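Local coordinates for protein histidinol-phosphatase (Listeria monocytogenes serotype 4b str. H7858, PDB 6NLR) that probably hydrolyses L-histidinol phosphate to L-histidinol and phosphate, a step of histidine biosynthesis, using a three-metal centre of the PHP family, at residues S121-E126 and I182-K187; R132-S137 and E143-F148; A158-V163 and E201-K206. All coordinates share one frame; numbering follows the deposited sequence.

In the fold
The three contacts belong to one PHP domain, a member of the TIM-barrel clan. Contact 1 lies deepest, joining strand 117-127 to the loop after strand 178-179 at the metal centre. Contact 2 closes within the chain interval that contact 1 spans: strand 130-133 pairs with strand 117-127 at the mixed sheet's edge and leads into helix 138-149. Helix 152-168 follows and packs in contact 3 against helix 201-217; contacts 1 and 3 alternate along the chain. Centres lie about 10 Å (contacts 1 and 2), 11 Å (1 and 3) and 17 Å (2 and 3) apart. Y159 hydrogen-bonds to L184 and packs on I134, so helix 152-168 backs the segment carrying the manganese ligand H123.

Contact 1 (S121-E126 and I182-K187); sequences SLHFLE and ISLCQK. With MN (manganese (II) ion), chain E.
The CA atoms of H123 and L184 are the nearest pair, 8.0 Å apart, where strand 117-127 is interrupted beside the 3-10 turn 184-186, and the leucine side chain spans the gap. With CG anti to the backbone N (chi1 -169°), L184 reaches out from its turn and places CD2 3.6 Å from L122 O. The same methyl sits at the edge of the H123 imidazole, near the ring plane, with L184 CD2 3.9 Å from H123 CD2. The contact is small but fully buried, an apolar flank beside a metal ligand. The CA-CB bond of H123 leads away from the turn, yet CG lies beside the backbone N (chi1 -62°) and the ring extends back toward L184 and the metal. H123 NE2 binds manganese at 2.1 Å, and water 1 is bound to the manganese at 2.3 Å. E93 and H181 supply further protein ligands. The other ring nitrogen, ND1, is hydrogen-bonded to D95, a second-shell contact that fixes the rotation of the imidazole; S121 OG likewise bonds to the E93 carboxylate. The turn itself is closed by Q186 N to S183 O at 2.9 Å and K187 N to L184 O at 3.1 Å. Strand 117-127 runs between strands 87-95 and 130-133, while Y159 of helix 152-168 touches L122 and hydrogen-bonds through its hydroxyl to L184 N, tying strand, turn and helix together.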
# COMPACT_ATOMS: atom_id res chain seq x y z
N SER A 121 -1.84 4.76 -0.55
CA SER A 121 -2.51 3.47 -0.81
C SER A 121 -4.03 3.64 -0.74
O SER A 121 -4.53 4.29 0.19
CB SER A 121 -2.06 2.43 0.17
OG SER A 121 -0.71 2.09 -0.09
N LEU A 122 -4.73 2.99 -1.66
CA LEU A 122 -6.21 2.84 -1.61
C LEU A 122 -6.56 1.48 -0.99
O LEU A 122 -6.22 0.42 -1.60
CB LEU A 122 -6.76 3.00 -3.03
CG LEU A 122 -8.27 2.97 -3.13
CD1 LEU A 122 -8.88 4.23 -2.53
CD2 LEU A 122 -8.69 2.77 -4.57
N HIS A 123 -7.29 1.49 0.13
CA HIS A 123 -7.70 0.26 0.88
C HIS A 123 -9.23 0.19 1.04
O HIS A 123 -9.71 -0.90 1.40
CB HIS A 123 -7.06 0.19 2.27
CG HIS A 123 -5.57 0.11 2.29
ND1 HIS A 123 -4.80 1.06 2.94
CD2 HIS A 123 -4.70 -0.76 1.73
CE1 HIS A 123 -3.52 0.76 2.80
NE2 HIS A 123 -3.44 -0.32 2.05
N PHE A 124 -9.95 1.28 0.82
CA PHE A 124 -11.41 1.38 1.08
C PHE A 124 -12.10 2.00 -0.14
O PHE A 124 -11.60 2.99 -0.71
CB PHE A 124 -11.69 2.22 2.32
CG PHE A 124 -11.17 1.65 3.61
CD1 PHE A 124 -11.92 0.73 4.32
CD2 PHE A 124 -9.96 2.09 4.14
CE1 PHE A 124 -11.45 0.23 5.53
CE2 PHE A 124 -9.48 1.57 5.33
CZ PHE A 124 -10.23 0.64 6.02
N LEU A 125 -13.24 1.43 -0.51
CA LEU A 125 -14.16 1.97 -1.53
C LEU A 125 -15.55 2.08 -0.93
O LEU A 125 -15.86 1.32 0.00
CB LEU A 125 -14.25 1.00 -2.71
CG LEU A 125 -13.12 1.01 -3.70
CD1 LEU A 125 -13.37 -0.09 -4.74
CD2 LEU A 125 -13.01 2.38 -4.34
N GLU A 126 -16.37 2.94 -1.51
CA GLU A 126 -17.82 2.95 -1.23
C GLU A 126 -18.37 1.56 -1.58
O GLU A 126 -18.05 1.05 -2.68
CB GLU A 126 -18.54 4.04 -2.03
CG GLU A 126 -20.01 3.75 -2.19
CD GLU A 126 -20.89 4.94 -2.45
OE1 GLU A 126 -20.33 6.02 -2.80
OE2 GLU A 126 -22.11 4.79 -2.31
N ILE A 182 -0.80 -1.10 -6.72
CA ILE A 182 -1.92 -0.57 -7.56
C ILE A 182 -2.74 -1.67 -8.27
O ILE A 182 -3.47 -1.32 -9.21
CB ILE A 182 -1.45 0.47 -8.58
CG1 ILE A 182 -0.46 -0.10 -9.60
CG2 ILE A 182 -0.92 1.71 -7.88
CD1 ILE A 182 -0.35 0.74 -10.87
N SER A 183 -2.68 -2.93 -7.85
CA SER A 183 -3.63 -3.97 -8.33
C SER A 183 -4.20 -4.74 -7.14
O SER A 183 -4.39 -5.99 -7.25
CB SER A 183 -2.97 -4.88 -9.34
OG SER A 183 -1.87 -5.56 -8.75
N LEU A 184 -4.46 -4.04 -6.03
CA LEU A 184 -4.93 -4.66 -4.76
C LEU A 184 -6.31 -5.32 -4.98
O LEU A 184 -6.68 -6.18 -4.18
CB LEU A 184 -5.00 -3.62 -3.64
CG LEU A 184 -5.22 -4.21 -2.24
CD1 LEU A 184 -3.98 -4.98 -1.77
CD2 LEU A 184 -5.55 -3.11 -1.24
N CYS A 185 -7.04 -4.92 -6.02
CA CYS A 185 -8.30 -5.56 -6.47
C CYS A 185 -8.08 -7.03 -6.86
O CYS A 185 -9.10 -7.73 -7.03
CB CYS A 185 -8.91 -4.78 -7.64
SG CYS A 185 -7.84 -4.63 -9.10
N GLN A 186 -6.83 -7.50 -6.93
CA GLN A 186 -6.50 -8.93 -7.28
C GLN A 186 -6.17 -9.76 -6.03
O GLN A 186 -5.87 -10.95 -6.17
CB GLN A 186 -5.34 -9.00 -8.27
CG GLN A 186 -5.55 -8.16 -9.53
CD GLN A 186 -6.82 -8.48 -10.28
OE1 GLN A 186 -7.60 -7.58 -10.61
NE2 GLN A 186 -7.05 -9.76 -10.55
N LYS A 187 -6.25 -9.18 -4.83
CA LYS A 187 -5.80 -9.88 -3.60
C LYS A 187 -6.61 -11.17 -3.39
O LYS A 187 -6.01 -12.14 -2.89
CB LYS A 187 -5.88 -9.00 -2.36
CG LYS A 187 -5.45 -9.70 -1.08
CD LYS A 187 -5.35 -8.80 0.10
CE LYS A 187 -4.94 -9.53 1.37
NZ LYS A 187 -4.84 -8.55 2.47
MN MN E . -1.62 -1.35 1.91
O HOH W 1 -2.70 -3.35 1.44
O HOH W 2 -0.03 -2.16 2.11

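Contact 2 (R132-S137 and E143-F148); sequences RSIDFS and EGIVQF. Unlike the reference sequence in segment 132-137: I134 (reference Leu).
R132 and I145 meet where a strand-turn-helix connection of the PHP domain folds back on itself: edge strand 130-133 leaves the mixed sheet, S133 opens an ST turn, S137 N-caps helix 138-149, and the helix returns past the strand. The nearest CA pair is R132 and G144, 5.7 Å apart. Bent at both chi2 (-61°) and chi3 (-64°), the R132 chain curls over the helix and lays one face of its guanidinium on G144, whose CA is centred below the plane, 3.2 Å from R132 CZ. Lacking a side chain, the glycine lets the flat group rest directly on the helix backbone, at a place where the helix widens into a pi-type turn. The rim of the group is held by polar bonds, NH1 to the carbonyl of Q128 and NH2 in a salt bridge with D140; the E143 carboxylate lies farther off, R132 NH2 to E143 OE1 being 5.2 Å, and may add some electrostatic attraction. Lower on the chain, R132 CB packs 3.9 Å from I145 CG1. The end of that isoleucine pushes into the strand exit, its CD1 4.0 Å from I134 CG1 and only 3.4 Å from S133 O. The ST turn is made by S133 OG, which accepts a hydrogen bond from D135 N at 3.2 Å, with an N-H...O angle of 150°.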
# COMPACT_ATOMS: atom_id res chain seq x y z
N ARG A 132 -16.17 0.22 2.53
CA ARG A 132 -15.88 -1.22 2.64
C ARG A 132 -14.41 -1.44 2.29
O ARG A 132 -13.81 -0.67 1.53
CB ARG A 132 -16.78 -2.03 1.71
CG ARG A 132 -18.26 -1.93 2.00
CD ARG A 132 -18.65 -2.44 3.37
NE ARG A 132 -18.38 -3.86 3.51
CZ ARG A 132 -19.29 -4.82 3.54
NH1 ARG A 132 -20.58 -4.56 3.41
NH2 ARG A 132 -18.89 -6.07 3.67
N SER A 133 -13.84 -2.47 2.89
CA SER A 133 -12.42 -2.83 2.74
C SER A 133 -12.21 -3.62 1.45
O SER A 133 -12.97 -4.56 1.20
CB SER A 133 -11.95 -3.61 3.94
OG SER A 133 -10.62 -4.07 3.74
N ILE A 134 -11.17 -3.28 0.71
CA ILE A 134 -10.69 -3.99 -0.50
C ILE A 134 -9.95 -5.27 -0.08
O ILE A 134 -9.99 -6.25 -0.84
CB ILE A 134 -9.79 -3.06 -1.34
CG1 ILE A 134 -10.60 -1.90 -1.91
CG2 ILE A 134 -9.04 -3.84 -2.42
CD1 ILE A 134 -9.76 -0.70 -2.29
N ASP A 135 -9.30 -5.27 1.09
CA ASP A 135 -8.22 -6.26 1.37
C ASP A 135 -8.42 -7.02 2.70
O ASP A 135 -7.51 -7.73 3.07
CB ASP A 135 -6.84 -5.58 1.32
CG ASP A 135 -6.61 -4.50 2.36
OD1 ASP A 135 -7.56 -4.11 3.04
OD2 ASP A 135 -5.46 -4.05 2.47
N PHE A 136 -9.58 -6.94 3.36
CA PHE A 136 -9.75 -7.63 4.66
C PHE A 136 -9.92 -9.14 4.43
O PHE A 136 -9.21 -9.92 5.03
CB PHE A 136 -10.89 -7.02 5.48
CG PHE A 136 -11.02 -7.68 6.82
CD1 PHE A 136 -10.08 -7.44 7.83
CD2 PHE A 136 -12.02 -8.61 7.06
CE1 PHE A 136 -10.19 -8.09 9.05
CE2 PHE A 136 -12.10 -9.28 8.27
CZ PHE A 136 -11.19 -9.02 9.26
N SER A 137 -10.88 -9.56 3.62
CA SER A 137 -11.11 -11.01 3.39
C SER A 137 -11.92 -11.18 2.10
O SER A 137 -12.66 -10.23 1.71
CB SER A 137 -11.81 -11.67 4.57
OG SER A 137 -13.22 -11.45 4.49
N GLU A 143 -19.04 -9.43 -0.45
CA GLU A 143 -20.33 -8.89 0.05
C GLU A 143 -20.31 -7.37 -0.03
O GLU A 143 -21.34 -6.80 -0.35
CB GLU A 143 -20.60 -9.39 1.47
CG GLU A 143 -21.05 -10.83 1.46
CD GLU A 143 -20.91 -11.57 2.78
OE1 GLU A 143 -20.86 -10.90 3.84
OE2 GLU A 143 -20.89 -12.83 2.74
N GLY A 144 -19.18 -6.75 0.24
CA GLY A 144 -19.08 -5.29 0.37
C GLY A 144 -18.92 -4.59 -0.96
O GLY A 144 -19.46 -3.48 -1.12
N ILE A 145 -18.11 -5.17 -1.85
CA ILE A 145 -17.60 -4.44 -3.05
C ILE A 145 -18.00 -5.18 -4.34
O ILE A 145 -18.65 -4.55 -5.19
CB ILE A 145 -16.10 -4.18 -2.93
CG1 ILE A 145 -15.87 -3.08 -1.89
CG2 ILE A 145 -15.47 -3.84 -4.29
CD1 ILE A 145 -14.43 -2.92 -1.43
N VAL A 146 -17.69 -6.46 -4.47
CA VAL A 146 -17.94 -7.16 -5.77
C VAL A 146 -19.44 -7.14 -6.08
O VAL A 146 -19.84 -6.72 -7.20
CB VAL A 146 -17.34 -8.57 -5.78
CG1 VAL A 146 -17.70 -9.29 -7.08
CG2 VAL A 146 -15.81 -8.50 -5.60
N GLN A 147 -20.26 -7.59 -5.14
CA GLN A 147 -21.73 -7.63 -5.31
C GLN A 147 -22.27 -6.20 -5.48
O GLN A 147 -23.21 -6.02 -6.26
CB GLN A 147 -22.37 -8.37 -4.14
CG GLN A 147 -22.21 -9.88 -4.27
CD GLN A 147 -22.83 -10.63 -3.12
OE1 GLN A 147 -23.00 -11.85 -3.16
NE2 GLN A 147 -23.25 -9.90 -2.10
N PHE A 148 -21.69 -5.21 -4.79
CA PHE A 148 -22.14 -3.80 -4.87
C PHE A 148 -21.94 -3.27 -6.29
O PHE A 148 -22.90 -2.63 -6.82
CB PHE A 148 -21.41 -2.93 -3.85
CG PHE A 148 -21.87 -1.50 -3.79
CD1 PHE A 148 -23.01 -1.15 -3.09
CD2 PHE A 148 -21.13 -0.49 -4.39
CE1 PHE A 148 -23.40 0.18 -3.01
CE2 PHE A 148 -21.53 0.84 -4.32
CZ PHE A 148 -22.66 1.17 -3.63

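Contact 3 (A158-V163 and E201-K206); sequences AYLEGV and EEVMEK
K206 NZ hydrogen-bonds to the backbone carbonyl O of L157, and E161 OE1 stands 4.0 Å from K206 NZ in a long salt bridge. The lysine comes from helix 201-217, and both partners belong to helix 152-168, so its ammonium group ties one helix to the surface of the other. E161 meets it obliquely. Its CG is anti to the backbone N, and a bend at chi2 (57°) brings the carboxylate back beside the lysine, where E161 OE1 lies 3.4 Å from K206 CE, closer than to the nitrogen. The carboxylate therefore flanks the last methylene as much as it faces the charge, and the attraction is probably modest where both side chains are partly exposed. The K206 chain has chi1 near -108°, away from a staggered value, and bends at chi2 and chi4. Its methylenes slide along L160 in the opposite sense: K206 CB is 4.1 Å from L160 CD1, while K206 CD is 4.1 Å from L160 CB. The aliphatic part of the lysine thus lies alongside the leucine before its polar end turns to helix 152-168. The L160 side chain runs out to V203, with CD1 4.1 Å from V203 CG1. The segment axes are nearly parallel, 8° apart, at a closest approach of 10.4 Å. L160 also touches F207 and I210 farther along helix 201-217, and V163 touches I210. From other sides of the pair, Y159 turns to the loop holding L184 and C185, and selenomethionine M204 packs on helix 240-248. Helix 201-217 lies in the connection between parallel strands 178-179 and 220-224, and helix 152-168 runs beside it, consistent with the outer helices of a TIM-barrel-like fold.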
# COMPACT_ATOMS: atom_id res chain seq x y z
N ALA A 158 -13.95 0.10 -10.54
CA ALA A 158 -14.22 1.05 -9.43
C ALA A 158 -12.92 1.29 -8.63
O ALA A 158 -12.61 2.44 -8.26
CB ALA A 158 -15.30 0.53 -8.56
N TYR A 159 -12.16 0.23 -8.39
CA TYR A 159 -10.86 0.29 -7.68
C TYR A 159 -9.90 1.20 -8.45
O TYR A 159 -9.29 2.14 -7.83
CB TYR A 159 -10.30 -1.12 -7.49
CG TYR A 159 -8.86 -1.12 -7.07
CD1 TYR A 159 -8.50 -0.88 -5.75
CD2 TYR A 159 -7.86 -1.32 -8.01
CE1 TYR A 159 -7.17 -0.84 -5.37
CE2 TYR A 159 -6.53 -1.33 -7.64
CZ TYR A 159 -6.18 -1.06 -6.32
OH TYR A 159 -4.85 -1.05 -5.98
N LEU A 160 -9.75 0.97 -9.75
CA LEU A 160 -8.79 1.75 -10.57
C LEU A 160 -9.24 3.22 -10.65
O LEU A 160 -8.36 4.09 -10.72
CB LEU A 160 -8.63 1.11 -11.95
CG LEU A 160 -7.95 -0.25 -11.93
CD1 LEU A 160 -7.90 -0.85 -13.32
CD2 LEU A 160 -6.55 -0.14 -11.37
N GLU A 161 -10.55 3.50 -10.64
CA GLU A 161 -11.03 4.91 -10.60
C GLU A 161 -10.53 5.55 -9.29
O GLU A 161 -10.07 6.71 -9.34
CB GLU A 161 -12.55 5.00 -10.72
CG GLU A 161 -13.08 6.42 -10.57
CD GLU A 161 -12.51 7.44 -11.56
OE1 GLU A 161 -12.21 7.03 -12.73
OE2 GLU A 161 -12.34 8.62 -11.17
N GLY A 162 -10.58 4.82 -8.16
CA GLY A 162 -10.05 5.29 -6.87
C GLY A 162 -8.55 5.57 -6.94
O GLY A 162 -8.09 6.59 -6.39
N VAL A 163 -7.80 4.67 -7.57
CA VAL A 163 -6.32 4.81 -7.74
C VAL A 163 -6.05 6.09 -8.53
O VAL A 163 -5.22 6.88 -8.11
CB VAL A 163 -5.71 3.57 -8.41
CG1 VAL A 163 -4.25 3.79 -8.77
CG2 VAL A 163 -5.89 2.33 -7.54
N GLU A 201 -10.26 -5.35 -21.97
CA GLU A 201 -9.68 -4.20 -22.71
C GLU A 201 -9.94 -2.92 -21.91
O GLU A 201 -9.03 -2.08 -21.84
CB GLU A 201 -10.27 -4.14 -24.12
CG GLU A 201 -9.68 -3.03 -24.96
CD GLU A 201 -8.16 -2.91 -24.85
OE1 GLU A 201 -7.48 -3.90 -25.19
OE2 GLU A 201 -7.68 -1.84 -24.34
N GLU A 202 -11.11 -2.80 -21.30
CA GLU A 202 -11.47 -1.61 -20.49
C GLU A 202 -10.54 -1.50 -19.27
O GLU A 202 -10.08 -0.38 -18.97
CB GLU A 202 -12.94 -1.67 -20.06
CG GLU A 202 -13.40 -0.34 -19.49
CD GLU A 202 -14.88 -0.25 -19.12
OE1 GLU A 202 -15.63 -1.20 -19.42
OE2 GLU A 202 -15.26 0.76 -18.51
N VAL A 203 -10.27 -2.61 -18.58
CA VAL A 203 -9.32 -2.58 -17.42
C VAL A 203 -7.95 -2.14 -17.92
O VAL A 203 -7.29 -1.30 -17.30
CB VAL A 203 -9.30 -3.93 -16.69
CG1 VAL A 203 -8.08 -4.10 -15.80
CG2 VAL A 203 -10.59 -4.15 -15.92
N MSE A 204 -7.54 -2.68 -19.08
CA MSE A 204 -6.22 -2.38 -19.61
C MSE A 204 -6.09 -0.90 -19.97
O MSE A 204 -5.04 -0.29 -19.72
CB MSE A 204 -5.90 -3.24 -20.83
CG MSE A 204 -5.47 -4.66 -20.51
SE MSE A 204 -4.05 -4.73 -19.11
CE MSE A 204 -2.69 -3.48 -19.76
N GLU A 205 -7.15 -0.33 -20.55
CA GLU A 205 -7.18 1.08 -20.92
C GLU A 205 -7.08 1.96 -19.67
O GLU A 205 -6.32 2.95 -19.68
CB GLU A 205 -8.45 1.40 -21.72
CG GLU A 205 -8.57 2.85 -22.15
CD GLU A 205 -7.40 3.43 -22.94
OE1 GLU A 205 -6.67 2.66 -23.61
OE2 GLU A 205 -7.21 4.67 -22.91
N LYS A 206 -7.78 1.57 -18.60
CA LYS A 206 -7.74 2.29 -17.31
C LYS A 206 -6.31 2.25 -16.75
O LYS A 206 -5.85 3.29 -16.23
CB LYS A 206 -8.76 1.71 -16.34
CG LYS A 206 -9.96 2.61 -16.07
CD LYS A 206 -9.72 3.69 -15.01
CE LYS A 206 -11.00 4.34 -14.50
NZ LYS A 206 -12.06 3.33 -14.20